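PDB 6B3P: Amy13K from Eubacterium rectale DSM 17629, which binds maltooligosaccharides, and probably starch, through two family 26 carbohydrate-binding modules of a surface-anchored alpha-amylase. Local coordinates for residues 3-17 against 34-48. Numbering follows the deposited sequence.
Sequences LTINYKSTLGDDVAA and TMTATAGHEGWYTMH. With FMT (formic acid), chain S; FMT (formic acid), chain U; EDO (1,2-ethanediol), chain L.
The backbones of Tyr7 and Tyr45 form an antiparallel hydrogen-bonded pair: Tyr7 N gives to Tyr45 O at 2.8 Å, nearly in line with the carbonyl, and Tyr45 N returns the bond to Tyr7 O, tilted 31° from the carbonyl plane. Met35 can be followed from CB to tip. Its CB lies 4.2 Å from Val15 CG2, CG packs on Ala16 CA, and SD comes near Tyr7 CB and Ala17 CB. A bend at the last torsion (chi3 73°) brings CE to 3.2 Å from Ile5 O, with Tyr7 CB and Ile5 CG2 next to it, so that this one side chain touches both strand 3-8 and residues Ala16 and Ala17 of the next strand. On the face shared with Trp44, Asn6 OD1 accepts from Thr46 OG1 at 2.8 Å on an in-plane lone pair, and Lys8 CB sits over the six-membered ring of Trp44, 3.7 Å from its centroid and 7° off the normal, a CH-pi contact. A water joins Lys8 NZ to Trp44 NE1. A leucine in place of Trp44 would probably leave Lys8 CB without its aromatic platform and that water without the indole donor. In the first family 26 starch-binding module, strand 44-50 runs antiparallel between 2-8 and 33-37, joining the two in one sheet; Leu61 of strand 57-62 touches Tyr7 and Met35, while Trp86 of strand 82-87 and Trp99 meet the Trp44 ring.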
ATOM      1  N   LEU A   3       4.904   0.866   7.932  1.00 24.90           N
ATOM      2  CA  LEU A   3       4.718  -0.437   8.552  1.00 26.68           C
ATOM      3  C   LEU A   3       3.617  -1.190   7.826  1.00 26.52           C
ATOM      4  O   LEU A   3       2.590  -0.614   7.467  1.00 24.57           O
ATOM      5  CB  LEU A   3       4.365  -0.291  10.034  1.00 26.75           C
ATOM      6  CG  LEU A   3       4.031  -1.583  10.787  1.00 26.46           C
ATOM      7  CD1 LEU A   3       5.263  -2.451  10.942  1.00 23.05           C
ATOM      8  CD2 LEU A   3       3.429  -1.260  12.141  1.00 34.01           C
ATOM      9  N   THR A   4       3.847  -2.478   7.605  1.00 24.11           N
ATOM     10  CA  THR A   4       2.822  -3.364   7.072  1.00 25.13           C
ATOM     11  C   THR A   4       2.843  -4.653   7.876  1.00 26.25           C
ATOM     12  O   THR A   4       3.903  -5.231   8.100  1.00 23.65           O
ATOM     13  CB  THR A   4       3.042  -3.675   5.578  1.00 23.52           C
ATOM     14  OG1 THR A   4       3.104  -2.449   4.839  1.00 34.50           O
ATOM     15  CG2 THR A   4       1.909  -4.541   5.029  1.00 25.92           C
ATOM     16  N   ILE A   5       1.670  -5.087   8.324  1.00 26.83           N
ATOM     17  CA  ILE A   5       1.548  -6.344   9.050  1.00 23.32           C
ATOM     18  C   ILE A   5       0.506  -7.227   8.386  1.00 24.78           C
ATOM     19  O   ILE A   5      -0.639  -6.816   8.205  1.00 23.76           O
ATOM     20  CB  ILE A   5       1.163  -6.119  10.525  1.00 23.80           C
ATOM     21  CG1 ILE A   5       2.239  -5.293  11.232  1.00 25.37           C
ATOM     22  CG2 ILE A   5       0.986  -7.460  11.237  1.00 26.36           C
ATOM     23  CD1 ILE A   5       1.850  -4.829  12.626  1.00 27.95           C
ATOM     24  N   ASN A   6       0.921  -8.436   8.023  1.00 24.01           N
ATOM     25  CA  ASN A   6       0.015  -9.446   7.500  1.00 24.34           C
ATOM     26  C   ASN A   6      -0.145 -10.553   8.529  1.00 25.41           C
ATOM     27  O   ASN A   6       0.840 -11.032   9.091  1.00 24.57           O
ATOM     28  CB  ASN A   6       0.533 -10.015   6.179  1.00 25.29           C
ATOM     29  CG  ASN A   6       1.003  -8.937   5.225  1.00 23.90           C
ATOM     30  OD1 ASN A   6       0.198  -8.294   4.553  1.00 24.20           O
ATOM     31  ND2 ASN A   6       2.316  -8.742   5.154  1.00 25.07           N
ATOM     32  N   TYR A   7      -1.390 -10.948   8.775  1.00 20.74           N
ATOM     33  CA  TYR A   7      -1.712 -11.933   9.800  1.00 21.54           C
ATOM     34  C   TYR A   7      -2.635 -13.005   9.230  1.00 22.47           C
ATOM     35  O   TYR A   7      -3.726 -12.708   8.740  1.00 24.94           O
ATOM     36  CB  TYR A   7      -2.354 -11.232  11.005  1.00 22.49           C
ATOM     37  CG  TYR A   7      -2.935 -12.146  12.062  1.00 25.13           C
ATOM     38  CD1 TYR A   7      -2.267 -13.295  12.474  1.00 22.88           C
ATOM     39  CD2 TYR A   7      -4.146 -11.837  12.670  1.00 21.13           C
ATOM     40  CE1 TYR A   7      -2.802 -14.120  13.450  1.00 22.55           C
ATOM     41  CE2 TYR A   7      -4.686 -12.650  13.643  1.00 24.70           C
ATOM     42  CZ  TYR A   7      -4.012 -13.789  14.031  1.00 26.85           C
ATOM     43  OH  TYR A   7      -4.560 -14.593  14.998  1.00 25.98           O
ATOM     44  N   LYS A   8      -2.171 -14.249   9.271  1.00 20.43           N
ATOM     45  CA  LYS A   8      -2.994 -15.389   8.895  1.00 25.63           C
ATOM     46  C   LYS A   8      -3.858 -15.723  10.100  1.00 24.39           C
ATOM     47  O   LYS A   8      -3.410 -16.402  11.024  1.00 21.93           O
ATOM     48  CB  LYS A   8      -2.128 -16.578   8.479  1.00 26.10           C
ATOM     49  CG  LYS A   8      -2.882 -17.713   7.803  1.00 34.04           C
ATOM     50  CD  LYS A   8      -1.943 -18.875   7.538  1.00 41.36           C
ATOM     51  CE  LYS A   8      -2.493 -19.832   6.501  1.00 53.15           C
ATOM     52  NZ  LYS A   8      -1.423 -20.759   6.042  1.00 61.19           N
ATOM     53  N   SER A   9      -5.090 -15.223  10.094  1.00 23.20           N
ATOM     54  CA  SER A   9      -5.901 -15.197  11.306  1.00 24.26           C
ATOM     55  C   SER A   9      -6.161 -16.575  11.892  1.00 24.58           C
ATOM     56  O   SER A   9      -6.483 -17.526  11.180  1.00 25.17           O
ATOM     57  CB  SER A   9      -7.241 -14.511  11.049  1.00 24.70           C
ATOM     58  OG  SER A   9      -7.997 -14.478  12.248  1.00 26.10           O
ATOM     59  N   THR A  10      -5.996 -16.651  13.208  1.00 25.57           N
ATOM     60  CA  THR A  10      -6.405 -17.795  14.000  1.00 23.55           C
ATOM     61  C   THR A  10      -7.487 -17.356  14.987  1.00 26.30           C
ATOM     62  O   THR A  10      -7.814 -18.085  15.925  1.00 23.56           O
ATOM     63  CB  THR A  10      -5.219 -18.398  14.768  1.00 24.80           C
ATOM     64  OG1 THR A  10      -4.581 -17.370  15.538  1.00 25.69           O
ATOM     65  CG2 THR A  10      -4.206 -19.005  13.808  1.00 22.06           C
ATOM     66  N   LEU A  11      -8.032 -16.158  14.767  1.00 25.29           N
ATOM     67  CA  LEU A  11      -9.002 -15.554  15.682  1.00 23.80           C
ATOM     68  C   LEU A  11     -10.300 -15.134  14.987  1.00 24.39           C
ATOM     69  O   LEU A  11     -11.095 -14.381  15.552  1.00 28.35           O
ATOM     70  CB  LEU A  11      -8.378 -14.336  16.373  1.00 25.12           C
ATOM     71  CG  LEU A  11      -7.261 -14.592  17.387  1.00 23.59           C
ATOM     72  CD1 LEU A  11      -6.641 -13.271  17.822  1.00 27.52           C
ATOM     73  CD2 LEU A  11      -7.791 -15.358  18.593  1.00 28.70           C
ATOM     74  N   GLY A  12     -10.513 -15.618  13.767  1.00 26.13           N
ATOM     75  CA  GLY A  12     -11.723 -15.309  13.017  1.00 27.20           C
ATOM     76  C   GLY A  12     -11.482 -14.247  11.962  1.00 32.31           C
ATOM     77  O   GLY A  12     -10.337 -13.880  11.705  1.00 26.12           O
ATOM     78  N   ASP A  13     -12.557 -13.745  11.356  1.00 25.41           N
ATOM     79  CA  ASP A  13     -12.431 -12.823  10.228  1.00 32.32           C
ATOM     80  C   ASP A  13     -12.478 -11.345  10.634  1.00 27.32           C
ATOM     81  O   ASP A  13     -12.412 -10.460   9.780  1.00 30.88           O
ATOM     82  CB  ASP A  13     -13.525 -13.105   9.187  1.00 35.75           C
ATOM     83  CG  ASP A  13     -14.933 -12.877   9.724  1.00 49.45           C
ATOM     84  OD1 ASP A  13     -15.094 -12.272  10.805  1.00 42.48           O
ATOM     85  OD2 ASP A  13     -15.895 -13.303   9.047  1.00 58.03           O
ATOM     86  N   ASP A  14     -12.611 -11.087  11.932  1.00 27.70           N
ATOM     87  CA  ASP A  14     -12.598  -9.723  12.455  1.00 31.18           C
ATOM     88  C   ASP A  14     -11.439  -9.570  13.433  1.00 29.03           C
ATOM     89  O   ASP A  14     -11.547  -9.935  14.605  1.00 29.43           O
ATOM     90  CB  ASP A  14     -13.928  -9.376  13.135  1.00 31.34           C
ATOM     91  CG  ASP A  14     -14.001  -7.921  13.563  1.00 38.18           C
ATOM     92  OD1 ASP A  14     -13.238  -7.104  13.008  1.00 37.30           O
ATOM     93  OD2 ASP A  14     -14.824  -7.594  14.443  1.00 40.55           O
ATOM     94  N   VAL A  15     -10.330  -9.034  12.932  1.00 23.49           N
ATOM     95  CA  VAL A  15      -9.105  -8.926  13.708  1.00 25.36           C
ATOM     96  C   VAL A  15      -8.485  -7.542  13.576  1.00 25.54           C
ATOM     97  O   VAL A  15      -8.755  -6.814  12.619  1.00 25.21           O
ATOM     98  CB  VAL A  15      -8.074  -9.984  13.269  1.00 25.93           C
ATOM     99  CG1 VAL A  15      -8.530 -11.372  13.695  1.00 27.29           C
ATOM    100  CG2 VAL A  15      -7.850  -9.920  11.762  1.00 27.69           C
ATOM    101  N   ALA A  16      -7.648  -7.193  14.546  1.00 27.78           N
ATOM    102  CA  ALA A  16      -7.006  -5.887  14.581  1.00 25.21           C
ATOM    103  C   ALA A  16      -5.597  -6.001  15.148  1.00 27.20           C
ATOM    104  O   ALA A  16      -5.253  -6.993  15.797  1.00 25.47           O
ATOM    105  CB  ALA A  16      -7.836  -4.908  15.405  1.00 25.93           C
ATOM    106  N   ALA A  17      -4.789  -4.981  14.883  1.00 24.74           N
ATOM    107  CA  ALA A  17      -3.430  -4.899  15.400  1.00 23.10           C
ATOM    108  C   ALA A  17      -3.319  -3.723  16.363  1.00 21.59           C
ATOM    109  O   ALA A  17      -3.553  -2.575  15.980  1.00 26.83           O
ATOM    110  CB  ALA A  17      -2.429  -4.756  14.258  1.00 25.21           C
ATOM    111  N   THR A  34      -8.145  -2.156  12.668  1.00 27.92           N
ATOM    112  CA  THR A  34      -8.728  -3.324  12.014  1.00 30.97           C
ATOM    113  C   THR A  34      -7.921  -3.702  10.780  1.00 29.29           C
ATOM    114  O   THR A  34      -7.544  -2.840   9.985  1.00 30.49           O
ATOM    115  CB  THR A  34     -10.197  -3.077  11.600  1.00 28.34           C
ATOM    116  OG1 THR A  34     -10.963  -2.700  12.749  1.00 30.06           O
ATOM    117  CG2 THR A  34     -10.814  -4.331  10.969  1.00 32.09           C
ATOM    118  N   MET A  35      -7.656  -4.996  10.636  1.00 26.77           N
ATOM    119  CA  MET A  35      -6.916  -5.514   9.493  1.00 26.14           C
ATOM    120  C   MET A  35      -7.888  -5.990   8.420  1.00 33.17           C
ATOM    121  O   MET A  35      -8.836  -6.723   8.705  1.00 31.83           O
ATOM    122  CB  MET A  35      -5.994  -6.651   9.932  1.00 22.88           C
ATOM    123  CG  MET A  35      -5.137  -6.301  11.137  1.00 29.93           C
ATOM    124  SD  MET A  35      -4.047  -7.629  11.672  1.00 30.07           S
ATOM    125  CE  MET A  35      -2.806  -7.598  10.382  1.00 29.66           C
ATOM    126  N   THR A  36      -7.644  -5.562   7.184  1.00 28.12           N
ATOM    127  CA  THR A  36      -8.542  -5.855   6.071  1.00 30.86           C
ATOM    128  C   THR A  36      -8.112  -7.130   5.358  1.00 33.95           C
ATOM    129  O   THR A  36      -6.921  -7.419   5.254  1.00 27.78           O
ATOM    130  CB  THR A  36      -8.578  -4.687   5.059  1.00 32.97           C
ATOM    131  OG1 THR A  36      -8.892  -3.469   5.745  1.00 34.64           O
ATOM    132  CG2 THR A  36      -9.617  -4.934   3.966  1.00 36.86           C
ATOM    133  N   ALA A  37      -9.094  -7.891   4.877  1.00 33.05           N
ATOM    134  CA  ALA A  37      -8.832  -9.111   4.117  1.00 26.97           C
ATOM    135  C   ALA A  37      -7.823  -8.849   3.007  1.00 30.74           C
ATOM    136  O   ALA A  37      -8.009  -7.957   2.180  1.00 29.33           O
ATOM    137  CB  ALA A  37     -10.130  -9.666   3.535  1.00 32.45           C
ATOM    138  N   THR A  38      -6.751  -9.630   3.006  1.00 30.73           N
ATOM    139  CA  THR A  38      -5.655  -9.438   2.066  1.00 27.55           C
ATOM    140  C   THR A  38      -6.059  -9.844   0.653  1.00 33.84           C
ATOM    141  O   THR A  38      -6.517 -10.965   0.430  1.00 30.24           O
ATOM    142  CB  THR A  38      -4.415 -10.249   2.494  1.00 25.31           C
ATOM    143  OG1 THR A  38      -4.105  -9.963   3.862  1.00 24.56           O
ATOM    144  CG2 THR A  38      -3.221  -9.910   1.620  1.00 29.18           C
ATOM    145  N   ALA A  39      -5.880  -8.930  -0.297  1.00 32.65           N
ATOM    146  CA  ALA A  39      -6.207  -9.202  -1.693  1.00 34.25           C
ATOM    147  C   ALA A  39      -5.307 -10.297  -2.248  1.00 35.63           C
ATOM    148  O   ALA A  39      -4.083 -10.164  -2.247  1.00 33.68           O
ATOM    149  CB  ALA A  39      -6.079  -7.935  -2.531  1.00 35.23           C
ATOM    150  N   GLY A  40      -5.922 -11.382  -2.709  1.00 35.01           N
ATOM    151  CA  GLY A  40      -5.198 -12.454  -3.367  1.00 33.61           C
ATOM    152  C   GLY A  40      -4.613 -13.485  -2.417  1.00 34.26           C
ATOM    153  O   GLY A  40      -3.826 -14.334  -2.833  1.00 39.06           O
ATOM    154  N   HIS A  41      -4.998 -13.417  -1.145  1.00 32.81           N
ATOM    155  CA  HIS A  41      -4.451 -14.315  -0.133  1.00 29.78           C
ATOM    156  C   HIS A  41      -5.505 -14.683   0.903  1.00 32.46           C
ATOM    157  O   HIS A  41      -5.629 -14.035   1.943  1.00 28.83           O
ATOM    158  CB  HIS A  41      -3.231 -13.672   0.533  1.00 29.60           C
ATOM    159  CG  HIS A  41      -2.100 -13.420  -0.416  1.00 34.52           C
ATOM    160  ND1 HIS A  41      -1.369 -14.440  -0.986  1.00 36.65           N
ATOM    161  CD2 HIS A  41      -1.590 -12.268  -0.911  1.00 33.30           C
ATOM    162  CE1 HIS A  41      -0.450 -13.926  -1.784  1.00 38.95           C
ATOM    163  NE2 HIS A  41      -0.563 -12.611  -1.757  1.00 37.07           N
ATOM    164  N   GLU A  42      -6.260 -15.734   0.599  1.00 34.85           N
ATOM    165  CA  GLU A  42      -7.334 -16.206   1.466  1.00 32.98           C
ATOM    166  C   GLU A  42      -6.812 -16.586   2.844  1.00 26.33           C
ATOM    167  O   GLU A  42      -5.823 -17.306   2.965  1.00 27.88           O
ATOM    168  CB  GLU A  42      -8.039 -17.406   0.832  1.00 42.57           C
ATOM    169  CG  GLU A  42      -9.285 -17.858   1.577  1.00 63.06           C
ATOM    170  CD  GLU A  42      -9.906 -19.101   0.972  1.00 75.60           C
ATOM    171  OE1 GLU A  42      -9.282 -19.706   0.074  1.00 78.05           O
ATOM    172  OE2 GLU A  42     -11.019 -19.476   1.395  1.00 82.58           O
ATOM    173  N   GLY A  43      -7.487 -16.099   3.879  1.00 29.88           N
ATOM    174  CA  GLY A  43      -7.125 -16.411   5.248  1.00 28.97           C
ATOM    175  C   GLY A  43      -6.224 -15.367   5.887  1.00 25.39           C
ATOM    176  O   GLY A  43      -6.038 -15.372   7.104  1.00 24.10           O
ATOM    177  N   TRP A  44      -5.666 -14.477   5.069  1.00 23.59           N
ATOM    178  CA  TRP A  44      -4.768 -13.426   5.555  1.00 27.62           C
ATOM    179  C   TRP A  44      -5.484 -12.088   5.712  1.00 30.43           C
ATOM    180  O   TRP A  44      -6.443 -11.798   4.993  1.00 26.24           O
ATOM    181  CB  TRP A  44      -3.582 -13.248   4.605  1.00 20.40           C
ATOM    182  CG  TRP A  44      -2.607 -14.388   4.611  1.00 23.29           C
ATOM    183  CD1 TRP A  44      -2.720 -15.570   3.937  1.00 27.23           C
ATOM    184  CD2 TRP A  44      -1.360 -14.448   5.317  1.00 25.73           C
ATOM    185  NE1 TRP A  44      -1.625 -16.363   4.183  1.00 28.35           N
ATOM    186  CE2 TRP A  44      -0.775 -15.696   5.026  1.00 23.41           C
ATOM    187  CE3 TRP A  44      -0.684 -13.567   6.167  1.00 24.58           C
ATOM    188  CZ2 TRP A  44       0.454 -16.084   5.553  1.00 26.51           C
ATOM    189  CZ3 TRP A  44       0.536 -13.957   6.691  1.00 25.27           C
ATOM    190  CH2 TRP A  44       1.092 -15.203   6.382  1.00 25.98           C
ATOM    191  N   TYR A  45      -5.004 -11.282   6.655  1.00 22.09           N
ATOM    192  CA  TYR A  45      -5.498  -9.924   6.855  1.00 28.89           C
ATOM    193  C   TYR A  45      -4.320  -8.976   6.982  1.00 27.67           C
ATOM    194  O   TYR A  45      -3.274  -9.345   7.517  1.00 27.51           O
ATOM    195  CB  TYR A  45      -6.392  -9.847   8.090  1.00 28.82           C
ATOM    196  CG  TYR A  45      -7.607 -10.715   7.953  1.00 30.42           C
ATOM    197  CD1 TYR A  45      -7.537 -12.077   8.202  1.00 27.74           C
ATOM    198  CD2 TYR A  45      -8.819 -10.180   7.544  1.00 28.90           C
ATOM    199  CE1 TYR A  45      -8.643 -12.883   8.060  1.00 30.13           C
ATOM    200  CE2 TYR A  45      -9.932 -10.976   7.400  1.00 32.06           C
ATOM    201  CZ  TYR A  45      -9.842 -12.330   7.658  1.00 31.10           C
ATOM    202  OH  TYR A  45     -10.957 -13.128   7.515  1.00 43.05           O
ATOM    203  N   THR A  46      -4.503  -7.755   6.495  1.00 26.12           N
ATOM    204  CA  THR A  46      -3.405  -6.807   6.347  1.00 27.94           C
ATOM    205  C   THR A  46      -3.776  -5.430   6.880  1.00 27.41           C
ATOM    206  O   THR A  46      -4.892  -4.956   6.667  1.00 26.71           O
ATOM    207  CB  THR A  46      -2.984  -6.670   4.864  1.00 25.20           C
ATOM    208  OG1 THR A  46      -2.538  -7.938   4.372  1.00 25.90           O
ATOM    209  CG2 THR A  46      -1.864  -5.643   4.702  1.00 28.36           C
ATOM    210  N   MET A  47      -2.830  -4.798   7.572  1.00 26.64           N
ATOM    211  CA  MET A  47      -2.961  -3.397   7.966  1.00 28.01           C
ATOM    212  C   MET A  47      -1.694  -2.633   7.604  1.00 30.00           C
ATOM    213  O   MET A  47      -0.590  -3.181   7.642  1.00 26.80           O
ATOM    214  CB  MET A  47      -3.245  -3.260   9.467  1.00 23.69           C
ATOM    215  CG  MET A  47      -2.128  -3.751  10.386  1.00 35.49           C
ATOM    216  SD  MET A  47      -0.885  -2.493  10.762  1.00 40.14           S
ATOM    217  CE  MET A  47      -1.788  -1.439  11.892  1.00 31.94           C
ATOM    218  N   HIS A  48      -1.873  -1.368   7.240  1.00 26.16           N
ATOM    219  CA  HIS A  48      -0.762  -0.467   6.970  1.00 26.85           C
ATOM    220  C   HIS A  48      -0.776   0.664   7.982  1.00 26.58           C
ATOM    221  O   HIS A  48      -1.829   1.032   8.502  1.00 30.96           O
ATOM    222  CB  HIS A  48      -0.841   0.093   5.551  1.00 25.96           C
ATOM    223  CG  HIS A  48      -0.666  -0.940   4.486  1.00 26.71           C
ATOM    224  ND1 HIS A  48       0.550  -1.198   3.891  1.00 24.90           N
ATOM    225  CD2 HIS A  48      -1.552  -1.786   3.911  1.00 27.92           C
ATOM    226  CE1 HIS A  48       0.404  -2.157   2.996  1.00 35.29           C
ATOM    227  NE2 HIS A  48      -0.863  -2.530   2.986  1.00 26.18           N
TER
HETATM  228  C   FMT S 420      -5.065  -0.615   6.075  1.00 18.15           C
HETATM  229  O1  FMT S 420      -4.403  -0.513   7.095  1.00 29.80           O
HETATM  230  O2  FMT S 420      -4.531  -0.619   4.971  1.00 59.97           O
HETATM  231  C   FMT U 422      -3.764  -6.332   0.163  1.00 20.41           C
HETATM  232  O1  FMT U 422      -4.946  -6.113   0.409  1.00 48.41           O
HETATM  233  O2  FMT U 422      -2.901  -6.252   1.033  1.00 51.12           O
HETATM  234  C1  EDO L 413      -9.979 -16.332   8.483  1.00 64.41           C
HETATM  235  O1  EDO L 413     -11.001 -16.067   7.509  1.00 54.81           O
HETATM  236  C2  EDO L 413     -10.280 -17.637   9.214  1.00 85.35           C
HETATM  237  O2  EDO L 413     -11.471 -17.493  10.001  1.00 49.61           O
HETATM  238  O   HOH W   1       2.681   0.593   4.726  1.00 30.25           O
HETATM  239  O   HOH W   2      -1.121 -19.321   3.361  1.00 34.16           O
HETATM  240  O   HOH W   3      -6.846 -17.538   8.671  1.00 27.28           O
HETATM  241  O   HOH W   4     -10.713  -8.078  10.149  1.00 30.23           O